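Local coordinates for bsobi restriction endonuclease (Geobacillus stearothermophilus, PDB 1DC1), which recognises the degenerate double-stranded sequence 5'-CYCGRG-3' as a homodimer and cuts it after the first cytosine, at a contact of chain A with DNA and the interface of chains A and B. Numbering follows the deposited sequence. Chains: chain A/B, Bsobi restriction endonuclease.

Contact 1: a contact of chain A with DNA. Residues chain A 31, 131, 134, 244-246. With nucleotides of chain C.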
loop_
_atom_site.group_PDB
_atom_site.type_symbol
_atom_site.label_atom_id
_atom_site.label_comp_id
_atom_site.label_asym_id
_atom_site.label_seq_id
_atom_site.Cartn_x
_atom_site.Cartn_y
_atom_site.Cartn_z
ATOM N N PHE A 31 5.824 16.320 -3.595
ATOM C CA PHE A 31 4.633 15.464 -3.858
ATOM C C PHE A 31 3.338 16.331 -3.786
ATOM O O PHE A 31 2.437 16.207 -4.632
ATOM C CB PHE A 31 4.576 14.281 -2.844
ATOM C CG PHE A 31 3.375 13.340 -3.017
ATOM C CD1 PHE A 31 2.110 13.690 -2.530
ATOM C CD2 PHE A 31 3.539 12.107 -3.609
ATOM C CE1 PHE A 31 1.045 12.822 -2.627
ATOM C CE2 PHE A 31 2.501 11.223 -3.721
ATOM C CZ PHE A 31 1.239 11.576 -3.225
ATOM N N ARG A 131 0.159 8.051 -6.489
ATOM C CA ARG A 131 1.123 7.026 -6.096
ATOM C C ARG A 131 1.822 6.515 -7.361
ATOM O O ARG A 131 3.034 6.316 -7.371
ATOM C CB ARG A 131 0.393 5.943 -5.281
ATOM C CG ARG A 131 -0.003 6.471 -3.837
ATOM C CD ARG A 131 -0.955 5.475 -3.119
ATOM N NE ARG A 131 -1.235 5.697 -1.678
ATOM C CZ ARG A 131 -1.745 6.823 -1.172
ATOM N NH1 ARG A 131 -2.028 7.858 -1.939
ATOM N NH2 ARG A 131 -2.106 6.869 0.079
ATOM N N ALA A 134 4.290 9.197 -8.657
ATOM C CA ALA A 134 5.519 9.156 -7.854
ATOM C C ALA A 134 6.464 8.054 -8.378
ATOM O O ALA A 134 7.692 8.273 -8.478
ATOM C CB ALA A 134 5.166 8.900 -6.398
ATOM N N GLY A 244 9.247 5.975 -3.490
ATOM C CA GLY A 244 8.405 6.519 -2.438
ATOM C C GLY A 244 9.223 7.402 -1.510
ATOM O O GLY A 244 10.374 7.082 -1.240
ATOM N N ILE A 245 8.647 8.515 -1.043
ATOM C CA ILE A 245 9.342 9.422 -0.106
ATOM C C ILE A 245 8.848 9.256 1.339
ATOM O O ILE A 245 9.374 9.868 2.257
ATOM C CB ILE A 245 9.170 10.954 -0.512
ATOM C CG1 ILE A 245 10.233 11.813 0.220
ATOM C CG2 ILE A 245 7.738 11.448 -0.208
ATOM C CD1 ILE A 245 11.701 11.336 0.071
ATOM N N ASP A 246 7.836 8.424 1.545
ATOM C CA ASP A 246 7.282 8.244 2.878
ATOM C C ASP A 246 8.116 7.310 3.773
ATOM O O ASP A 246 8.269 6.125 3.487
ATOM C CB ASP A 246 5.847 7.726 2.735
ATOM C CG ASP A 246 5.180 7.512 4.047
ATOM O OD1 ASP A 246 5.585 8.155 5.043
ATOM O OD2 ASP A 246 4.237 6.691 4.105
ATOM P P DC C 7 7.109 3.289 -6.115
ATOM O OP1 DC C 7 8.148 4.279 -6.362
ATOM O OP2 DC C 7 7.454 2.028 -5.473
ATOM O "O5'" DC C 7 6.020 3.941 -5.165
ATOM C "C5'" DC C 7 5.392 5.213 -5.493
ATOM C "C4'" DC C 7 4.380 5.581 -4.427
ATOM O "O4'" DC C 7 3.297 4.598 -4.349
ATOM C "C3'" DC C 7 4.971 5.682 -3.012
ATOM O "O3'" DC C 7 4.391 6.776 -2.355
ATOM C "C2'" DC C 7 4.462 4.440 -2.308
ATOM C "C1'" DC C 7 3.133 4.155 -3.002
ATOM N N1 DC C 7 2.755 2.713 -2.987
ATOM C C2 DC C 7 1.486 2.334 -2.459
ATOM O O2 DC C 7 0.646 3.210 -2.198
ATOM N N3 DC C 7 1.218 1.014 -2.262
ATOM C C4 DC C 7 2.123 0.094 -2.611
ATOM N N4 DC C 7 1.868 -1.163 -2.311
ATOM C C5 DC C 7 3.352 0.441 -3.256
ATOM C C6 DC C 7 3.630 1.746 -3.412
ATOM P P DG C 8 5.205 7.603 -1.252
ATOM O OP1 DG C 8 5.874 8.750 -1.876
ATOM O OP2 DG C 8 5.981 6.718 -0.330
ATOM O "O5'" DG C 8 3.985 8.225 -0.433
ATOM C "C5'" DG C 8 2.897 8.909 -1.108
ATOM C "C4'" DG C 8 1.615 8.683 -0.347
ATOM O "O4'" DG C 8 1.295 7.271 -0.377
ATOM C "C3'" DG C 8 1.728 9.051 1.134
ATOM O "O3'" DG C 8 0.463 9.504 1.647
ATOM C "C2'" DG C 8 1.992 7.704 1.806
ATOM C "C1'" DG C 8 1.177 6.754 0.939
ATOM N N9 DG C 8 1.672 5.379 0.945
ATOM C C8 DG C 8 2.990 4.955 0.879
ATOM N N7 DG C 8 3.113 3.657 0.996
ATOM C C5 DG C 8 1.800 3.197 1.135
ATOM C C6 DG C 8 1.305 1.877 1.328
ATOM O O6 DG C 8 1.955 0.834 1.456
ATOM N N1 DG C 8 -0.092 1.843 1.379
ATOM C C2 DG C 8 -0.911 2.943 1.282
ATOM N N2 DG C 8 -2.261 2.713 1.347
ATOM N N3 DG C 8 -0.448 4.191 1.129
ATOM C C4 DG C 8 0.903 4.237 1.066
ATOM P P DA C 9 0.013 11.061 1.553
ATOM O OP1 DA C 9 -0.236 11.423 0.132
ATOM O OP2 DA C 9 0.987 11.876 2.330
ATOM O "O5'" DA C 9 -1.359 10.960 2.391
ATOM C "C5'" DA C 9 -2.677 10.902 1.756
ATOM C "C4'" DA C 9 -3.587 9.964 2.514
ATOM O "O4'" DA C 9 -3.366 8.587 2.152
ATOM C "C3'" DA C 9 -3.454 9.975 4.029
ATOM O "O3'" DA C 9 -4.085 11.131 4.587
ATOM C "C2'" DA C 9 -4.086 8.645 4.420
ATOM C "C1'" DA C 9 -3.675 7.742 3.259
ATOM N N9 DA C 9 -2.471 6.967 3.572
ATOM C C8 DA C 9 -1.152 7.380 3.483
ATOM N N7 DA C 9 -0.293 6.467 3.856
ATOM C C5 DA C 9 -1.082 5.375 4.207
ATOM C C6 DA C 9 -0.771 4.080 4.681
ATOM N N6 DA C 9 0.461 3.625 4.886
ATOM N N1 DA C 9 -1.797 3.258 4.936
ATOM C C2 DA C 9 -3.050 3.684 4.733
ATOM N N3 DA C 9 -3.468 4.854 4.294
ATOM C C4 DA C 9 -2.426 5.669 4.041
HETATM O O HOH W 1 3.210 4.246 4.542
HETATM O O HOH W 2 7.616 4.787 1.029
#
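A:Ile245 and A:Asp246 hold the phosphate of DG8 from the loop that joins strand 235-242, which carries the E-X-K end of the restriction-endonuclease catalytic motif (A:Glu240, A:Lys242), to helix 247-270. The backbone N of A:Ile245 donates to OP1 of DG8 at 2.9 Å, nearly straight at 167°. The backbone N of A:Asp246 donates to OP2 of DG8 at 3.1 Å. Both amides lie just before the start of helix 247-270, whose dipole would probably strengthen the grip. From A:Asp246 the contact runs on into the major groove: OD2 of its carboxylate holds water 1 at 2.7 Å, and that water meets N6, the exocyclic amino group of DA9, at 2.8 Å.

A:Arg131 reaches the same strand from the minor-groove side, its chain extended from CG to NE. The guanidinium lies with one face over the deoxyribose O4' of DG8, and its NH2 bonds in plane to the deoxyribose O4' of DA9 at 3.0 Å; a weaker bond goes to N3 of DG8. A:Phe31 packs along the sugar-phosphate backbone of DG8. With CG swung opposite the backbone N (chi1 179°), its ring brings CE2 to 3.5 Å from C5' of DG8 and CE1 beside OP1 of the DA9 phosphate. Gripped through both grooves and a phosphate, the strand is held beside the catalytic motif, and the water at DA9 probably helps read the purine position of the degenerate sequence.

Contact 2: the interface of chains A and B. Residues chain A 102, 117, 121; chain B 36, 39-40, 43.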
loop_
_atom_site.group_PDB
_atom_site.type_symbol
_atom_site.label_atom_id
_atom_site.label_comp_id
_atom_site.label_asym_id
_atom_site.label_seq_id
_atom_site.Cartn_x
_atom_site.Cartn_y
_atom_site.Cartn_z
ATOM N N PHE A 102 -28.739 9.110 1.266
ATOM C CA PHE A 102 -28.095 10.406 1.416
ATOM C C PHE A 102 -28.729 11.579 0.674
ATOM O O PHE A 102 -28.912 12.649 1.258
ATOM C CB PHE A 102 -26.625 10.249 1.030
ATOM C CG PHE A 102 -25.890 9.241 1.891
ATOM C CD1 PHE A 102 -25.724 9.468 3.264
ATOM C CD2 PHE A 102 -25.326 8.099 1.330
ATOM C CE1 PHE A 102 -24.987 8.558 4.073
ATOM C CE2 PHE A 102 -24.595 7.188 2.117
ATOM C CZ PHE A 102 -24.422 7.417 3.494
ATOM N N ARG A 117 -20.043 14.109 -2.088
ATOM C CA ARG A 117 -19.764 12.670 -2.026
ATOM C C ARG A 117 -18.901 12.214 -3.222
ATOM O O ARG A 117 -17.988 11.391 -3.058
ATOM C CB ARG A 117 -21.095 11.898 -1.952
ATOM C CG ARG A 117 -21.686 11.993 -0.560
ATOM C CD ARG A 117 -23.011 11.280 -0.278
ATOM N NE ARG A 117 -23.111 11.284 1.194
ATOM C CZ ARG A 117 -22.508 10.408 2.018
ATOM N NH1 ARG A 117 -21.756 9.415 1.550
ATOM N NH2 ARG A 117 -22.553 10.602 3.334
ATOM N N PHE A 121 -15.073 10.597 -2.535
ATOM C CA PHE A 121 -14.628 9.297 -3.043
ATOM C C PHE A 121 -13.564 9.452 -4.167
ATOM O O PHE A 121 -12.620 8.695 -4.233
ATOM C CB PHE A 121 -15.862 8.482 -3.481
ATOM C CG PHE A 121 -16.748 8.087 -2.318
ATOM C CD1 PHE A 121 -16.180 7.625 -1.126
ATOM C CD2 PHE A 121 -18.133 8.245 -2.370
ATOM C CE1 PHE A 121 -16.985 7.329 0.010
ATOM C CE2 PHE A 121 -18.934 7.944 -1.223
ATOM C CZ PHE A 121 -18.355 7.495 -0.056
ATOM N N ASN B 36 -19.460 3.714 3.085
ATOM C CA ASN B 36 -20.592 4.646 3.132
ATOM C C ASN B 36 -21.008 4.993 4.565
ATOM O O ASN B 36 -21.339 6.142 4.867
ATOM C CB ASN B 36 -21.726 4.092 2.327
ATOM C CG ASN B 36 -21.465 4.245 0.867
ATOM O OD1 ASN B 36 -21.085 5.325 0.435
ATOM N ND2 ASN B 36 -21.617 3.177 0.099
ATOM N N SER B 39 -18.426 7.496 5.850
ATOM C CA SER B 39 -18.394 8.723 5.058
ATOM C C SER B 39 -19.084 9.959 5.656
ATOM O O SER B 39 -18.588 11.093 5.513
ATOM C CB SER B 39 -18.972 8.402 3.670
ATOM O OG SER B 39 -20.363 8.199 3.727
ATOM N N THR B 40 -20.229 9.732 6.304
ATOM C CA THR B 40 -21.039 10.799 6.891
ATOM C C THR B 40 -20.270 11.847 7.728
ATOM O O THR B 40 -20.468 13.032 7.503
ATOM C CB THR B 40 -22.251 10.173 7.672
ATOM O OG1 THR B 40 -22.952 9.312 6.775
ATOM C CG2 THR B 40 -23.237 11.245 8.154
ATOM N N ILE B 43 -18.520 14.266 5.308
ATOM C CA ILE B 43 -19.411 15.198 4.625
ATOM C C ILE B 43 -19.946 16.259 5.607
ATOM O O ILE B 43 -20.045 17.450 5.272
ATOM C CB ILE B 43 -20.600 14.461 3.948
ATOM C CG1 ILE B 43 -20.079 13.398 2.960
ATOM C CG2 ILE B 43 -21.554 15.513 3.269
ATOM C CD1 ILE B 43 -19.210 13.948 1.813
#
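A:Arg117 and B:Ser39 meet in a helix-packing interface of the BsoBI homodimer, where helices 88-103 and 110-152 of chain A lie against helix 21-53 of chain B and help tie the two subunits together. The guanidinium of A:Arg117 comes end-on and grips one oxygen with two nitrogens. NH1 donates to B:Ser39 OG at 2.9 Å, and NH2 donates to the same hydroxyl at 3.3 Å on a more bent path, with OG close to the guanidinium plane in both.

That hydroxyl stands between its own backbone N and carbonyl carbon (chi1 72°), a setting from which it also donates to B:Asn36 O, one turn earlier in its helix, at 2.5 Å. Its hydrogen is thus used within chain B, and the oxygen serves as acceptor for chain A.

A ring on one face and an aliphatic branch on the other probably keep the guanidinium from turning. The ring of A:Phe102 lies against one face, with A:Arg117 CZ over the ring centre; B:Ile43 CG1 lies on the opposite face, 3.8 Å from A:Arg117 NH2. Farther along, A:Phe102 CE1 approaches the hydroxyl B:Thr40 OG1 at 3.5 Å. A:Phe121 points its CZ at the amide oxygen B:Asn36 OD1, also 3.5 Å away, the ring and amide planes standing 84° apart, and the same CZ touches B:Ser39 CB.

Contact 3: the interface of chains A and B. Residues chain A 39, 42-43, 122, 126; chain B 116, 120-121.
B:Leu120 pushes its two methyls between helices 21-53 and 110-152 of chain A, making an apolar helix-packing patch of the BsoBI endonuclease dimer. Its CG lies opposite the backbone N (chi1 180°), which stretches the branch away from helix 110-152 of chain B. CD2 touches A:Leu126 CD2 and A:Ser39 CB, each at 3.9 Å, and also meets A:Ile43 CD1, the two side chains crossing at a slant. The other methyl, CD1, turns towards A:Tyr42 CB at 4.0 Å and the backbone at A:Gln122. Cut back to an alanine, the residue would probably leave a gap between the two helices of chain A, with A:Leu126 and A:Ile43 losing the CD2 methyl they share.

On either side of the leucine, its neighbours in the helix extend the contact. The ring atom B:Phe121 CE1 meets A:Leu126 CD2 at 3.8 Å, the two side chains slanting past one another. One turn before the leucine, B:Phe116 takes A:Ile43 CD1 against its backbone and CB, the CB 3.8 Å away.

Behind this shell, chain A braces its own residues. The backbone oxygen A:Ser39 O lies at the edge of the A:Tyr42 ring. A:Leu126 CB sits over one face of that ring, towards its rim, a packing that links helices 21-53 and 110-152 of chain A and probably positions A:Leu126 for B:Leu120.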
loop_
_atom_site.group_PDB
_atom_site.type_symbol
_atom_site.label_atom_id
_atom_site.label_comp_id
_atom_site.label_asym_id
_atom_site.label_seq_id
_atom_site.Cartn_x
_atom_site.Cartn_y
_atom_site.Cartn_z
ATOM N N SER A 39 -4.759 18.045 -9.226
ATOM C CA SER A 39 -6.089 18.190 -8.627
ATOM C C SER A 39 -7.127 18.908 -9.479
ATOM O O SER A 39 -8.319 18.563 -9.462
ATOM C CB SER A 39 -5.994 18.911 -7.260
ATOM O OG SER A 39 -5.685 20.296 -7.383
ATOM N N TYR A 42 -9.928 17.121 -11.412
ATOM C CA TYR A 42 -10.894 16.509 -10.505
ATOM C C TYR A 42 -11.965 17.535 -10.073
ATOM O O TYR A 42 -13.172 17.236 -10.109
ATOM C CB TYR A 42 -10.198 15.958 -9.267
ATOM C CG TYR A 42 -9.424 14.718 -9.565
ATOM C CD1 TYR A 42 -8.121 14.803 -10.045
ATOM C CD2 TYR A 42 -10.015 13.447 -9.427
ATOM C CE1 TYR A 42 -7.404 13.648 -10.398
ATOM C CE2 TYR A 42 -9.308 12.281 -9.772
ATOM C CZ TYR A 42 -7.999 12.399 -10.260
ATOM O OH TYR A 42 -7.266 11.290 -10.610
ATOM N N ILE A 43 -11.521 18.728 -9.648
ATOM C CA ILE A 43 -12.453 19.774 -9.245
ATOM C C ILE A 43 -13.307 20.239 -10.436
ATOM O O ILE A 43 -14.496 20.484 -10.277
ATOM C CB ILE A 43 -11.703 20.966 -8.630
ATOM C CG1 ILE A 43 -10.867 20.457 -7.451
ATOM C CG2 ILE A 43 -12.686 22.057 -8.201
ATOM C CD1 ILE A 43 -11.663 19.999 -6.251
ATOM N N GLN A 122 -13.719 10.465 -5.013
ATOM C CA GLN A 122 -12.784 10.733 -6.069
ATOM C C GLN A 122 -11.387 11.095 -5.439
ATOM O O GLN A 122 -10.343 10.930 -6.087
ATOM C CB GLN A 122 -13.324 11.885 -6.942
ATOM C CG GLN A 122 -14.242 11.444 -8.064
ATOM C CD GLN A 122 -13.518 10.713 -9.208
ATOM O OE1 GLN A 122 -13.774 9.545 -9.446
ATOM N NE2 GLN A 122 -12.640 11.389 -9.897
ATOM N N LEU A 126 -7.629 10.179 -6.855
ATOM C CA LEU A 126 -6.499 11.082 -7.060
ATOM C C LEU A 126 -5.303 10.560 -6.274
ATOM O O LEU A 126 -4.181 10.611 -6.782
ATOM C CB LEU A 126 -6.828 12.527 -6.649
ATOM C CG LEU A 126 -5.608 13.474 -6.516
ATOM C CD1 LEU A 126 -5.012 13.716 -7.884
ATOM C CD2 LEU A 126 -5.993 14.755 -5.897
ATOM N N PHE B 116 -14.758 21.965 -1.938
ATOM C CA PHE B 116 -14.494 20.930 -2.932
ATOM C C PHE B 116 -13.043 20.421 -2.750
ATOM O O PHE B 116 -12.810 19.211 -2.799
ATOM C CB PHE B 116 -14.650 21.485 -4.364
ATOM C CG PHE B 116 -16.080 21.756 -4.781
ATOM C CD1 PHE B 116 -17.170 21.425 -3.952
ATOM C CD2 PHE B 116 -16.341 22.344 -6.008
ATOM C CE1 PHE B 116 -18.510 21.688 -4.348
ATOM C CE2 PHE B 116 -17.673 22.607 -6.416
ATOM C CZ PHE B 116 -18.747 22.282 -5.589
ATOM N N LEU B 120 -11.972 16.662 -1.655
ATOM C CA LEU B 120 -11.129 15.912 -2.543
ATOM C C LEU B 120 -9.898 15.352 -1.788
ATOM O O LEU B 120 -9.575 14.184 -1.958
ATOM C CB LEU B 120 -10.653 16.808 -3.693
ATOM C CG LEU B 120 -9.732 16.101 -4.697
ATOM C CD1 LEU B 120 -10.613 15.051 -5.423
ATOM C CD2 LEU B 120 -9.047 17.122 -5.664
ATOM N N PHE B 121 -9.195 16.188 -1.008
ATOM C CA PHE B 121 -8.018 15.696 -0.276
ATOM C C PHE B 121 -8.419 14.833 0.945
ATOM O O PHE B 121 -7.752 13.849 1.256
ATOM C CB PHE B 121 -7.082 16.869 0.120
ATOM C CG PHE B 121 -6.479 17.603 -1.075
ATOM C CD1 PHE B 121 -5.979 16.900 -2.166
ATOM C CD2 PHE B 121 -6.531 18.964 -1.153
ATOM C CE1 PHE B 121 -5.560 17.560 -3.322
ATOM C CE2 PHE B 121 -6.116 19.625 -2.291
ATOM C CZ PHE B 121 -5.637 18.937 -3.377
#

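Helices 21-53 and 110-152 run through all three contacts. Contacts 2 and 3 lie about 14 Å apart between C-alpha centres and are overlapping parts of one two-fold interface: Ser39, Ile43 and Phe121 appear in both with the chains exchanged, so the polar grip of contact 2 has a twin beside the apolar packing of contact 3. By the same measure the C-alpha centre of contact 1 is about 18 Å from that of contact 3 and about 27 Å from that of contact 2, yet A:Phe31 and A:Arg131 stand on the same two helices. Dimer packing could therefore help set the DNA-binding residues, consistent with a dimer that encircles its DNA in a tunnel.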